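Local atomic coordinates of mandelate racemase/muconate lactonizing enzyme family protein (Azoarcus sp., PDB entry 2QDE), a protein that belongs to the mandelate racemase/muconate lactonizing enzyme family of the enolase superfamily, pairs an alpha+beta capping domain with a TIM-like barrel, and holds a barium ion in this structure. Residues A[306-311]-A[363-368]; A[34-39]-A[105-110]. All coordinates share one frame; numbering follows the deposited sequence.

Overall arrangement
Contact 2 comes first along the chain and is complete before contact 1 begins. It joins strand 31-40 of the four-stranded antiparallel sheet to helix 101-119, both within the N-terminal domain of this enolase-superfamily fold. Contact 1 belongs to the C-terminal, barrel-type domain, where helix 303-315 meets the loop between strand 356-358 and helix 371-377. The two centres lie about 12 Å apart, on the same side of the chain's centre, and the contacts touch: CG of Pro308 packs 3.6 Å from CG of Phe109. One side of helix 101-119 thus faces the sheet while Phe109 reaches the barrel-domain helix, so the pair forms a continuous buried path from one domain into the other.

Contact 1: A[306-311]-A[363-368]; sequences ASPAAH and PGLGIE
Residues 306-311 form part of helix 303-315, kinked at Pro308, whose ring nitrogen has no hydrogen to give to the preceding turn. Facing them, 363-368 is irregular chain that opens with a type II' beta turn from Pro363 to Gly366; the CA atoms of Ser307 and Leu365 come closest, 6.0 Å apart. The turn presents the carbonyl of Leu365 to His311. With CG anti to the carbonyl carbon (chi1 -76°), the imidazole reaches across and its NE2 donates to Leu365 O at 3.1 Å, nearly straight at 166°. That oxygen lies in the ring plane, yet the nitrogen sits well above the carbonyl plane. A water gives a second bond to Leu365 O, at 2.6 Å, and another to Ser307 OG, which itself bonds to Gly303 O one turn back. Alongside, Leu365 CD2 lies obliquely against the proline, 3.8 Å from Pro308 CG, while CG1 and CD1 of Ile367 crowd the serine hydroxyl, CG1 being 3.2 Å from Ser307 OG. Outside the pair, Val123 and Tyr124 pack on His311. Two donors therefore grip one buried carbonyl oxygen; donation from NE2 means that this nitrogen carries a proton, and the in-plane bond helps hold the imidazole in this rotation.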
ATOM      1  N   ALA A 306      36.476  23.445   4.218  1.00 17.70           N
ATOM      2  CA  ALA A 306      36.451  22.489   3.111  1.00 18.31           C
ATOM      3  C   ALA A 306      37.127  21.149   3.401  1.00 18.79           C
ATOM      4  O   ALA A 306      36.812  20.142   2.763  1.00 18.48           O
ATOM      5  CB  ALA A 306      37.079  23.122   1.877  1.00 17.32           C
ATOM      6  N   SER A 307      38.036  21.127   4.371  1.00 17.75           N
ATOM      7  CA  SER A 307      38.782  19.905   4.690  1.00 19.88           C
ATOM      8  C   SER A 307      38.040  18.629   5.092  1.00 18.64           C
ATOM      9  O   SER A 307      38.296  17.569   4.524  1.00 18.23           O
ATOM     10  CB  SER A 307      39.850  20.206   5.738  1.00 20.59           C
ATOM     11  OG  SER A 307      40.870  20.983   5.153  1.00 25.51           O
ATOM     12  N   PRO A 308      37.132  18.698   6.080  1.00 17.72           N
ATOM     13  CA  PRO A 308      36.434  17.455   6.441  1.00 17.96           C
ATOM     14  C   PRO A 308      35.823  16.788   5.202  1.00 17.72           C
ATOM     15  O   PRO A 308      36.010  15.591   4.965  1.00 16.79           O
ATOM     16  CB  PRO A 308      35.373  17.929   7.438  1.00 17.50           C
ATOM     17  CG  PRO A 308      36.043  19.100   8.098  1.00 17.70           C
ATOM     18  CD  PRO A 308      36.682  19.824   6.921  1.00 16.31           C
ATOM     19  N   ALA A 309      35.106  17.578   4.409  1.00 16.65           N
ATOM     20  CA  ALA A 309      34.482  17.077   3.194  1.00 16.90           C
ATOM     21  C   ALA A 309      35.534  16.556   2.205  1.00 17.79           C
ATOM     22  O   ALA A 309      35.336  15.527   1.569  1.00 17.02           O
ATOM     23  CB  ALA A 309      33.641  18.182   2.542  1.00 15.64           C
ATOM     24  N   ALA A 310      36.656  17.260   2.079  1.00 16.92           N
ATOM     25  CA  ALA A 310      37.705  16.826   1.155  1.00 14.92           C
ATOM     26  C   ALA A 310      38.176  15.420   1.523  1.00 16.35           C
ATOM     27  O   ALA A 310      38.338  14.564   0.650  1.00 16.64           O
ATOM     28  CB  ALA A 310      38.875  17.797   1.182  1.00 14.20           C
ATOM     29  N   HIS A 311      38.387  15.178   2.815  1.00 15.29           N
ATOM     30  CA  HIS A 311      38.828  13.863   3.276  1.00 15.85           C
ATOM     31  C   HIS A 311      37.756  12.791   3.027  1.00 16.88           C
ATOM     32  O   HIS A 311      38.053  11.683   2.558  1.00 15.61           O
ATOM     33  CB  HIS A 311      39.177  13.932   4.763  1.00 18.07           C
ATOM     34  CG  HIS A 311      40.487  14.604   5.041  1.00 20.12           C
ATOM     35  ND1 HIS A 311      41.699  13.969   4.874  1.00 21.82           N
ATOM     36  CD2 HIS A 311      40.776  15.863   5.453  1.00 22.38           C
ATOM     37  CE1 HIS A 311      42.678  14.805   5.171  1.00 21.92           C
ATOM     38  NE2 HIS A 311      42.146  15.961   5.526  1.00 22.01           N
ATOM     39  N   PRO A 363      48.780  15.292   8.868  1.00 24.16           N
ATOM     40  CA  PRO A 363      48.037  14.597   9.925  1.00 22.70           C
ATOM     41  C   PRO A 363      46.722  15.305  10.243  1.00 21.83           C
ATOM     42  O   PRO A 363      46.642  16.534  10.167  1.00 21.40           O
ATOM     43  CB  PRO A 363      49.002  14.635  11.110  1.00 23.79           C
ATOM     44  CG  PRO A 363      50.368  14.795  10.459  1.00 24.47           C
ATOM     45  CD  PRO A 363      50.074  15.785   9.376  1.00 23.47           C
ATOM     46  N   GLY A 364      45.704  14.533  10.620  1.00 21.79           N
ATOM     47  CA  GLY A 364      44.407  15.118  10.933  1.00 20.45           C
ATOM     48  C   GLY A 364      43.779  15.723   9.688  1.00 20.08           C
ATOM     49  O   GLY A 364      43.860  15.141   8.604  1.00 19.00           O
ATOM     50  N   LEU A 365      43.154  16.889   9.821  1.00 18.64           N
ATOM     51  CA  LEU A 365      42.539  17.536   8.662  1.00 19.38           C
ATOM     52  C   LEU A 365      43.610  18.149   7.760  1.00 19.62           C
ATOM     53  O   LEU A 365      43.309  18.633   6.667  1.00 19.77           O
ATOM     54  CB  LEU A 365      41.545  18.615   9.107  1.00 17.90           C
ATOM     55  CG  LEU A 365      40.269  18.098   9.777  1.00 17.48           C
ATOM     56  CD1 LEU A 365      39.517  19.248  10.422  1.00 18.11           C
ATOM     57  CD2 LEU A 365      39.394  17.391   8.738  1.00 16.32           C
ATOM     58  N   GLY A 366      44.855  18.131   8.234  1.00 19.48           N
ATOM     59  CA  GLY A 366      45.965  18.667   7.465  1.00 20.73           C
ATOM     60  C   GLY A 366      45.959  20.168   7.231  1.00 20.94           C
ATOM     61  O   GLY A 366      46.424  20.631   6.189  1.00 21.04           O
ATOM     62  N   ILE A 367      45.445  20.925   8.198  1.00 19.93           N
ATOM     63  CA  ILE A 367      45.374  22.378   8.089  1.00 21.10           C
ATOM     64  C   ILE A 367      46.169  23.102   9.181  1.00 22.48           C
ATOM     65  O   ILE A 367      46.154  22.702  10.350  1.00 22.76           O
ATOM     66  CB  ILE A 367      43.902  22.867   8.163  1.00 20.93           C
ATOM     67  CG1 ILE A 367      43.091  22.272   7.004  1.00 19.66           C
ATOM     68  CG2 ILE A 367      43.851  24.395   8.139  1.00 18.89           C
ATOM     69  CD1 ILE A 367      43.529  22.741   5.634  1.00 20.00           C
ATOM     70  N   GLU A 368      46.844  24.176   8.782  1.00 24.56           N
ATOM     71  CA  GLU A 368      47.637  25.018   9.684  1.00 25.69           C
ATOM     72  C   GLU A 368      46.962  26.385   9.703  1.00 23.07           C
ATOM     73  O   GLU A 368      46.891  27.059   8.673  1.00 23.49           O
ATOM     74  CB  GLU A 368      49.058  25.185   9.151  1.00 28.07           C
ATOM     75  CG  GLU A 368      49.762  23.893   8.822  1.00 35.32           C
ATOM     76  CD  GLU A 368      50.475  23.310  10.012  1.00 39.17           C
ATOM     77  OE1 GLU A 368      49.886  23.312  11.119  1.00 41.28           O
ATOM     78  OE2 GLU A 368      51.623  22.843   9.841  1.00 41.38           O
TER
HETATM   79  O   HOH W   1      43.092  19.417   4.187  1.00 28.10           O

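Contact 2: A[34-39]-A[105-110]; sequences VLLKLH and ATVDFA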
ATOM      1  N   VAL A  34      31.887  30.008  12.866  1.00 19.14           N
ATOM      2  CA  VAL A  34      32.553  29.720  14.115  1.00 19.21           C
ATOM      3  C   VAL A  34      33.704  28.741  13.923  1.00 19.44           C
ATOM      4  O   VAL A  34      33.644  27.871  13.058  1.00 17.98           O
ATOM      5  CB  VAL A  34      31.519  29.143  15.119  1.00 21.89           C
ATOM      6  CG1 VAL A  34      32.090  27.966  15.869  1.00 22.92           C
ATOM      7  CG2 VAL A  34      31.077  30.228  16.081  1.00 20.84           C
ATOM      8  N   LEU A  35      34.759  28.911  14.718  1.00 18.36           N
ATOM      9  CA  LEU A  35      35.902  28.010  14.686  1.00 17.88           C
ATOM     10  C   LEU A  35      35.921  27.315  16.038  1.00 19.17           C
ATOM     11  O   LEU A  35      35.599  27.924  17.063  1.00 20.45           O
ATOM     12  CB  LEU A  35      37.221  28.760  14.490  1.00 17.92           C
ATOM     13  CG  LEU A  35      37.491  29.518  13.188  1.00 19.23           C
ATOM     14  CD1 LEU A  35      38.963  29.915  13.167  1.00 19.51           C
ATOM     15  CD2 LEU A  35      37.163  28.658  11.967  1.00 19.12           C
ATOM     16  N   LEU A  36      36.294  26.043  16.041  1.00 18.12           N
ATOM     17  CA  LEU A  36      36.344  25.263  17.265  1.00 17.97           C
ATOM     18  C   LEU A  36      37.739  24.719  17.522  1.00 18.67           C
ATOM     19  O   LEU A  36      38.437  24.294  16.601  1.00 18.97           O
ATOM     20  CB  LEU A  36      35.368  24.085  17.177  1.00 18.30           C
ATOM     21  CG  LEU A  36      35.417  23.030  18.293  1.00 18.90           C
ATOM     22  CD1 LEU A  36      34.996  23.649  19.622  1.00 18.47           C
ATOM     23  CD2 LEU A  36      34.501  21.871  17.934  1.00 18.70           C
ATOM     24  N   LYS A  37      38.140  24.735  18.784  1.00 18.39           N
ATOM     25  CA  LYS A  37      39.426  24.186  19.171  1.00 18.68           C
ATOM     26  C   LYS A  37      39.216  23.280  20.365  1.00 19.17           C
ATOM     27  O   LYS A  37      38.692  23.711  21.393  1.00 20.33           O
ATOM     28  CB  LYS A  37      40.426  25.289  19.539  1.00 20.13           C
ATOM     29  CG  LYS A  37      40.990  26.039  18.352  1.00 19.70           C
ATOM     30  CD  LYS A  37      42.046  27.049  18.793  1.00 22.41           C
ATOM     31  CE  LYS A  37      42.553  27.880  17.615  1.00 22.25           C
ATOM     32  NZ  LYS A  37      43.525  28.934  18.059  1.00 24.76           N
ATOM     33  N   LEU A  38      39.605  22.018  20.214  1.00 17.90           N
ATOM     34  CA  LEU A  38      39.502  21.047  21.290  1.00 18.06           C
ATOM     35  C   LEU A  38      40.927  20.782  21.766  1.00 18.92           C
ATOM     36  O   LEU A  38      41.682  20.047  21.125  1.00 18.85           O
ATOM     37  CB  LEU A  38      38.861  19.749  20.799  1.00 16.61           C
ATOM     38  CG  LEU A  38      37.430  19.825  20.254  1.00 17.51           C
ATOM     39  CD1 LEU A  38      36.931  18.407  19.984  1.00 19.23           C
ATOM     40  CD2 LEU A  38      36.516  20.530  21.252  1.00 16.77           C
ATOM     41  N   HIS A  39      41.292  21.406  22.882  1.00 19.97           N
ATOM     42  CA  HIS A  39      42.628  21.255  23.446  1.00 20.78           C
ATOM     43  C   HIS A  39      42.792  19.977  24.254  1.00 20.19           C
ATOM     44  O   HIS A  39      41.977  19.684  25.123  1.00 21.14           O
ATOM     45  CB  HIS A  39      42.954  22.437  24.357  1.00 20.33           C
ATOM     46  CG  HIS A  39      42.928  23.763  23.665  1.00 21.10           C
ATOM     47  ND1 HIS A  39      41.759  24.443  23.396  1.00 21.33           N
ATOM     48  CD2 HIS A  39      43.931  24.530  23.175  1.00 19.58           C
ATOM     49  CE1 HIS A  39      42.043  25.572  22.771  1.00 20.74           C
ATOM     50  NE2 HIS A  39      43.354  25.648  22.624  1.00 22.79           N
ATOM     51  N   ALA A 105      28.379  18.695  14.022  1.00 14.37           N
ATOM     52  CA  ALA A 105      29.336  18.451  12.951  1.00 15.61           C
ATOM     53  C   ALA A 105      30.680  19.096  13.276  1.00 15.66           C
ATOM     54  O   ALA A 105      31.731  18.496  13.079  1.00 14.22           O
ATOM     55  CB  ALA A 105      28.805  19.002  11.637  1.00 14.22           C
ATOM     56  N   THR A 106      30.632  20.324  13.774  1.00 16.21           N
ATOM     57  CA  THR A 106      31.840  21.052  14.123  1.00 15.32           C
ATOM     58  C   THR A 106      32.674  20.295  15.155  1.00 14.53           C
ATOM     59  O   THR A 106      33.903  20.226  15.045  1.00 15.79           O
ATOM     60  CB  THR A 106      31.484  22.439  14.656  1.00 14.99           C
ATOM     61  OG1 THR A 106      30.763  23.150  13.644  1.00 14.14           O
ATOM     62  CG2 THR A 106      32.743  23.219  15.008  1.00 16.17           C
ATOM     63  N   VAL A 107      32.006  19.730  16.154  1.00 13.52           N
ATOM     64  CA  VAL A 107      32.684  18.961  17.187  1.00 13.84           C
ATOM     65  C   VAL A 107      33.328  17.727  16.549  1.00 15.63           C
ATOM     66  O   VAL A 107      34.492  17.414  16.797  1.00 14.14           O
ATOM     67  CB  VAL A 107      31.681  18.508  18.276  1.00 13.36           C
ATOM     68  CG1 VAL A 107      32.351  17.524  19.234  1.00 14.92           C
ATOM     69  CG2 VAL A 107      31.164  19.719  19.034  1.00 13.48           C
ATOM     70  N   ASP A 108      32.550  17.042  15.717  1.00 15.27           N
ATOM     71  CA  ASP A 108      32.997  15.841  15.013  1.00 15.80           C
ATOM     72  C   ASP A 108      34.249  16.122  14.175  1.00 14.88           C
ATOM     73  O   ASP A 108      35.187  15.320  14.159  1.00 14.93           O
ATOM     74  CB  ASP A 108      31.854  15.334  14.118  1.00 15.92           C
ATOM     75  CG  ASP A 108      32.280  14.213  13.180  1.00 17.49           C
ATOM     76  OD1 ASP A 108      31.834  13.059  13.370  1.00 18.68           O
ATOM     77  OD2 ASP A 108      33.059  14.486  12.245  1.00 18.67           O
ATOM     78  N   PHE A 109      34.258  17.257  13.479  1.00 15.16           N
ATOM     79  CA  PHE A 109      35.395  17.634  12.639  1.00 16.34           C
ATOM     80  C   PHE A 109      36.676  17.762  13.458  1.00 17.48           C
ATOM     81  O   PHE A 109      37.727  17.261  13.052  1.00 16.56           O
ATOM     82  CB  PHE A 109      35.153  18.972  11.929  1.00 16.69           C
ATOM     83  CG  PHE A 109      33.971  18.976  10.992  1.00 16.97           C
ATOM     84  CD1 PHE A 109      33.446  17.783  10.484  1.00 17.05           C
ATOM     85  CD2 PHE A 109      33.390  20.184  10.607  1.00 14.93           C
ATOM     86  CE1 PHE A 109      32.356  17.799   9.606  1.00 16.10           C
ATOM     87  CE2 PHE A 109      32.301  20.213   9.732  1.00 16.63           C
ATOM     88  CZ  PHE A 109      31.787  19.017   9.233  1.00 16.57           C
ATOM     89  N   ALA A 110      36.580  18.442  14.600  1.00 16.86           N
ATOM     90  CA  ALA A 110      37.733  18.654  15.473  1.00 17.37           C
ATOM     91  C   ALA A 110      38.181  17.364  16.145  1.00 16.76           C
ATOM     92  O   ALA A 110      39.354  17.200  16.461  1.00 17.66           O
ATOM     93  CB  ALA A 110      37.416  19.723  16.535  1.00 15.46           C
TER
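Strand 34-39 crosses helix 105-110 at 47° between their N-to-C directions, the short axes approaching to 8.4 Å. This is helix-on-sheet packing in the N-terminal capping domain of the enolase superfamily: the strand sits between 5-15 and 45-49 in the antiparallel sheet, and the helix lies across one face. Leu36 and Leu38, two residues apart on the strand, both point to the helix, while Lys37 turns to the other face and forms a salt bridge with Glu371. Leu36 holds CG anti to its backbone N (chi1 172°), which carries CD2 against the helix backbone, 3.4 Å from Thr106 O and 3.5 Å from Val107 CA, with Ala110 CB to one side, 3.9 Å from CD2. The backbones come closest at Leu38 and Ala110, whose CA atoms are 6.5 Å apart. Beside Leu36, Leu38 lays CG and CD1 against the same methyl, each 3.7 Å from Ala110 CB. Val107 extends the apolar layer toward Ile69 and Leu78 of helix 62-78. Thr106 is split between two roles: OG1 bonds back to Gln102 O within the helix, whereas CG2, anti to the backbone N, reaches toward the strand and rests 3.5 Å from Leu36 CB.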